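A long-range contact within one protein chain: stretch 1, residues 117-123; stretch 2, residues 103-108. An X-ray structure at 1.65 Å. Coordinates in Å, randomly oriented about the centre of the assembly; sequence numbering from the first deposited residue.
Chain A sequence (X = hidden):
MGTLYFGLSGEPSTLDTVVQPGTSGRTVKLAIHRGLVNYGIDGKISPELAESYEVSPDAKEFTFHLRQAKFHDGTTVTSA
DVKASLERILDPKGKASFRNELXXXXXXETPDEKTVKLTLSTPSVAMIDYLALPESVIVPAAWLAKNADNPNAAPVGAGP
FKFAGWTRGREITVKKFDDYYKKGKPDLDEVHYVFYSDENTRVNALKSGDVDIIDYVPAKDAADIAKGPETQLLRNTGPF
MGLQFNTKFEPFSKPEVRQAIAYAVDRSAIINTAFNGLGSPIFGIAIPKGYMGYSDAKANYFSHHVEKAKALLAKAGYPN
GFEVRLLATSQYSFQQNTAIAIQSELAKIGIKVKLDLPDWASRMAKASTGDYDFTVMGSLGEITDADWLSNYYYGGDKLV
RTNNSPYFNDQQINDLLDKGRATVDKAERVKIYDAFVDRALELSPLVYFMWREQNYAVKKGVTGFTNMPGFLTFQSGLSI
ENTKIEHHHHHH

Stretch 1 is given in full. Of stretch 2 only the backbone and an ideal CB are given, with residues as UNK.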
ATOM      1  N   LYS A 117      -7.775   9.347 -24.043  1.00 21.74           N
ATOM      2  CA  LYS A 117      -6.819  10.439 -23.923  1.00 21.06           C
ATOM      3  C   LYS A 117      -7.108  11.203 -22.641  1.00 25.48           C
ATOM      4  O   LYS A 117      -8.246  11.627 -22.436  1.00 24.67           O
ATOM      5  CB  LYS A 117      -6.949  11.396 -25.108  1.00 23.63           C
ATOM      6  CG  LYS A 117      -6.656  10.782 -26.468  1.00 35.78           C
ATOM      7  CD  LYS A 117      -6.483  11.883 -27.529  1.00 50.49           C
ATOM      8  CE  LYS A 117      -7.776  12.401 -28.120  1.00 67.87           C
ATOM      9  NZ  LYS A 117      -7.526  13.375 -29.216  1.00 81.61           N
ATOM     10  N   LEU A 118      -6.080  11.403 -21.803  1.00 22.03           N
ATOM     11  CA  LEU A 118      -6.196  12.192 -20.577  1.00 20.95           C
ATOM     12  C   LEU A 118      -5.472  13.506 -20.765  1.00 25.16           C
ATOM     13  O   LEU A 118      -4.417  13.561 -21.406  1.00 24.86           O
ATOM     14  CB  LEU A 118      -5.568  11.464 -19.363  1.00 20.94           C
ATOM     15  CG  LEU A 118      -6.012  10.025 -19.114  1.00 24.81           C
ATOM     16  CD1 LEU A 118      -5.269   9.435 -17.914  1.00 25.59           C
ATOM     17  CD2 LEU A 118      -7.527   9.915 -18.953  1.00 27.95           C
ATOM     18  N   THR A 119      -6.048  14.576 -20.213  1.00 22.02           N
ATOM     19  CA  THR A 119      -5.410  15.878 -20.151  1.00 21.72           C
ATOM     20  C   THR A 119      -5.419  16.218 -18.668  1.00 25.74           C
ATOM     21  O   THR A 119      -6.462  16.092 -18.014  1.00 27.16           O
ATOM     22  CB  THR A 119      -6.109  16.952 -20.991  1.00 24.78           C
ATOM     23  OG1 THR A 119      -6.182  16.510 -22.349  1.00 27.37           O
ATOM     24  CG2 THR A 119      -5.352  18.284 -20.949  1.00 26.30           C
ATOM     25  N   LEU A 120      -4.261  16.619 -18.138  1.00 21.48           N
ATOM     26  CA  LEU A 120      -4.140  16.989 -16.729  1.00 21.39           C
ATOM     27  C   LEU A 120      -4.196  18.502 -16.566  1.00 24.19           C
ATOM     28  O   LEU A 120      -3.786  19.239 -17.464  1.00 23.41           O
ATOM     29  CB  LEU A 120      -2.822  16.467 -16.131  1.00 21.40           C
ATOM     30  CG  LEU A 120      -2.440  14.984 -16.334  1.00 24.27           C
ATOM     31  CD1 LEU A 120      -1.225  14.633 -15.467  1.00 22.89           C
ATOM     32  CD2 LEU A 120      -3.606  14.047 -16.046  1.00 23.88           C
ATOM     33  N   SER A 121      -4.689  18.964 -15.400  1.00 21.50           N
ATOM     34  CA  SER A 121      -4.750  20.388 -15.086  1.00 21.62           C
ATOM     35  C   SER A 121      -3.339  20.894 -14.717  1.00 26.87           C
ATOM     36  O   SER A 121      -3.031  22.070 -14.927  1.00 27.58           O
ATOM     37  CB  SER A 121      -5.766  20.646 -13.971  1.00 24.32           C
ATOM     38  OG  SER A 121      -5.586  19.739 -12.891  1.00 29.54           O
ATOM     39  N   THR A 122      -2.488  20.000 -14.134  1.00 23.88           N
ATOM     40  CA  THR A 122      -1.083  20.297 -13.797  1.00 22.89           C
ATOM     41  C   THR A 122      -0.229  19.093 -14.244  1.00 26.31           C
ATOM     42  O   THR A 122      -0.722  17.968 -14.184  1.00 25.53           O
ATOM     43  CB  THR A 122      -0.897  20.580 -12.282  1.00 31.42           C
ATOM     44  OG1 THR A 122      -1.427  19.492 -11.508  1.00 31.89           O
ATOM     45  CG2 THR A 122      -1.516  21.918 -11.840  1.00 31.76           C
ATOM     46  N   PRO A 123       1.045  19.281 -14.645  1.00 23.78           N
ATOM     47  CA  PRO A 123       1.839  18.122 -15.105  1.00 22.96           C
ATOM     48  C   PRO A 123       2.133  17.104 -14.028  1.00 26.48           C
ATOM     49  O   PRO A 123       2.219  17.450 -12.842  1.00 25.34           O
ATOM     50  CB  PRO A 123       3.146  18.743 -15.591  1.00 25.26           C
ATOM     51  CG  PRO A 123       2.869  20.200 -15.770  1.00 29.72           C
ATOM     52  CD  PRO A 123       1.807  20.544 -14.778  1.00 25.36           C
ATOM     53  N   UNK A 103      -6.466  13.236  -9.058  1.00 21.46           N
ATOM     54  CA  UNK A 103      -7.331  14.420  -9.221  1.00 21.68           C
ATOM     55  C   UNK A 103      -6.867  15.450 -10.260  1.00 24.16           C
ATOM     56  O   UNK A 103      -7.678  16.285 -10.678  1.00 25.27           O
ATOM     57  CB  UNK A 103      -7.458  15.126  -7.870  1.00 21.68           C
ATOM     58  N   UNK A 104      -5.606  15.374 -10.710  1.00 21.70           N
ATOM     59  CA  UNK A 104      -5.115  16.275 -11.760  1.00 22.24           C
ATOM     60  C   UNK A 104      -5.721  15.930 -13.129  1.00 24.93           C
ATOM     61  O   UNK A 104      -5.613  16.739 -14.036  1.00 25.18           O
ATOM     62  CB  UNK A 104      -3.588  16.211 -11.835  1.00 22.24           C
ATOM     63  N   UNK A 105      -6.364  14.759 -13.281  1.00 21.27           N
ATOM     64  CA  UNK A 105      -7.028  14.419 -14.548  1.00 21.95           C
ATOM     65  C   UNK A 105      -8.201  15.407 -14.709  1.00 26.62           C
ATOM     66  O   UNK A 105      -9.123  15.382 -13.891  1.00 27.45           O
ATOM     67  CB  UNK A 105      -7.507  12.966 -14.565  1.00 21.95           C
ATOM     68  N   UNK A 106      -8.149  16.286 -15.725  1.00 22.40           N
ATOM     69  CA  UNK A 106      -9.222  17.272 -15.917  1.00 24.58           C
ATOM     70  C   UNK A 106     -10.126  16.974 -17.107  1.00 28.73           C
ATOM     71  O   UNK A 106     -11.240  17.494 -17.173  1.00 30.27           O
ATOM     72  CB  UNK A 106      -8.613  18.665 -16.092  1.00 24.58           C
ATOM     73  N   UNK A 107      -9.644  16.185 -18.067  1.00 23.49           N
ATOM     74  CA  UNK A 107     -10.431  15.829 -19.248  1.00 23.68           C
ATOM     75  C   UNK A 107     -10.135  14.390 -19.636  1.00 25.83           C
ATOM     76  O   UNK A 107      -8.969  13.982 -19.606  1.00 25.45           O
ATOM     77  CB  UNK A 107     -10.132  16.773 -20.414  1.00 23.68           C
ATOM     78  N   UNK A 108     -11.186  13.613 -19.967  1.00 22.96           N
ATOM     79  CA  UNK A 108     -11.030  12.237 -20.431  1.00 22.18           C
ATOM     80  C   UNK A 108     -11.770  12.162 -21.765  1.00 27.38           C
ATOM     81  O   UNK A 108     -12.994  12.344 -21.807  1.00 27.33           O
ATOM     82  CB  UNK A 108     -11.566  11.221 -19.420  1.00 22.18           C
TER

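The two stretches run antiparallel, with a beta bulge where the register shifts by one between Thr-119 and Leu-120.

At position 103 the CA-to-CB bond points away, and nothing of stretch 1 lies within 5.5 Å of the ideal CB. Stretch 1 therefore sets little limit here, and many side chains would fit. The residue is Ser-103; its carbonyl accepts a hydrogen bond from a water that also bonds Ser-121 OG.

At position 104 the CB points sideways, 3.9 Å from Thr-122 OG1 and 4.2 Å from Ser-121 OG, with Leu-120 CB also near. Small residues such as serine, alanine or threonine suit this mixed surround. The residue is Ser-104, whose OG lies 4.0 Å from Leu-120 CD1, a contact without a hydrogen bond. The backbone does the polar work: Ser-121 N donates to Ser-104 O at 2.8 Å, and Leu-120 CA approaches the same oxygen at 3.1 Å in a CA-H...O contact.

Position 105 points its CB away, yet Leu-120 CD2 is 4.3 Å from it and Leu-118 CD2 is 5.3 Å away. These leucine methyls favour an aliphatic residue: valine, leucine, isoleucine or methionine. Ile-105 packs its CG1 at 3.7 Å from Leu-120 CD2, and its CD1 reaches to 4.1 Å from Leu-118 CD1.

Position 106 lies at the bulge, with phi/psi of -107/-21. Its CB points toward stretch 1, 3.9 Å from Thr-119 O and 4.0 Å from Ser-121 N, so a short polar side chain is attractive, though alanine would also be plausible. The residue is Ser-106. Its N donates to Thr-119 O at 2.9 Å, and its OG, with chi1 in p, lies 3.2 Å from Thr-119 O. The backbone N of position 107 also donates to Thr-119 O, at 3.2 Å, so one carbonyl serves two successive amides, as in a classic bulge.

At position 107 the backbone is extended and CB lies on the same face as Thr-119, 4.1 Å from Thr-119 CB. Threonine, a beta-branched residue, or a long polar chain would suit it. Lys-107 lays its chain beside the threonine, CE 3.8 Å from Thr-119 OG1. A water hydrogen-bonded to Thr-119 OG1 at 2.7 Å accepts a weak bond from Lys-107 NZ at 3.3 Å. Thr-119 N donates to Lys-107 O at 3.0 Å.

Position 108 shares the face of Leu-118, whose CD2 is 4.3 Å from the ideal CB; valine, isoleucine or leucine would fit. Ile-108 sets CG1 3.8 Å from Leu-118 CD2.

Stretch 2 (103-108) SSISKI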
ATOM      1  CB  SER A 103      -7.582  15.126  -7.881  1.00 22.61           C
ATOM      2  OG  SER A 103      -6.380  15.706  -7.402  1.00 25.88           O
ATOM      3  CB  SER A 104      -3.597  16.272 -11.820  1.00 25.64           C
ATOM      4  OG  SER A 104      -3.119  14.952 -11.995  1.00 29.29           O
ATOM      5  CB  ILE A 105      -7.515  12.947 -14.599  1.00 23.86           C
ATOM      6  CG1 ILE A 105      -6.317  11.962 -14.572  1.00 22.50           C
ATOM      7  CG2 ILE A 105      -8.404  12.744 -15.832  1.00 24.79           C
ATOM      8  CD1 ILE A 105      -6.716  10.446 -14.244  1.00 22.49           C
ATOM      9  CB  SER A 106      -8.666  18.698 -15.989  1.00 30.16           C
ATOM     10  OG  SER A 106      -7.678  18.826 -16.996  1.00 40.56           O
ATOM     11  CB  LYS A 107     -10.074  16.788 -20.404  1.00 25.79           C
ATOM     12  CG  LYS A 107     -10.920  16.598 -21.665  1.00 36.88           C
ATOM     13  CD  LYS A 107     -10.846  17.811 -22.589  1.00 44.64           C
ATOM     14  CE  LYS A 107      -9.618  17.809 -23.467  1.00 55.57           C
ATOM     15  NZ  LYS A 107      -9.638  18.924 -24.455  1.00 63.71           N
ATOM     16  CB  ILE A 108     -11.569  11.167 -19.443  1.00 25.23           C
ATOM     17  CG1 ILE A 108     -10.927  11.297 -18.038  1.00 25.80           C
ATOM     18  CG2 ILE A 108     -11.336   9.748 -20.038  1.00 26.75           C
ATOM     19  CD1 ILE A 108     -11.699  10.549 -16.874  1.00 29.31           C
TER
HETATM   20  O   HOH W   1      -8.006  18.605 -12.392  1.00 31.71           O
HETATM   21  O   HOH W   2      -6.417  18.493 -24.193  1.00 45.06           O
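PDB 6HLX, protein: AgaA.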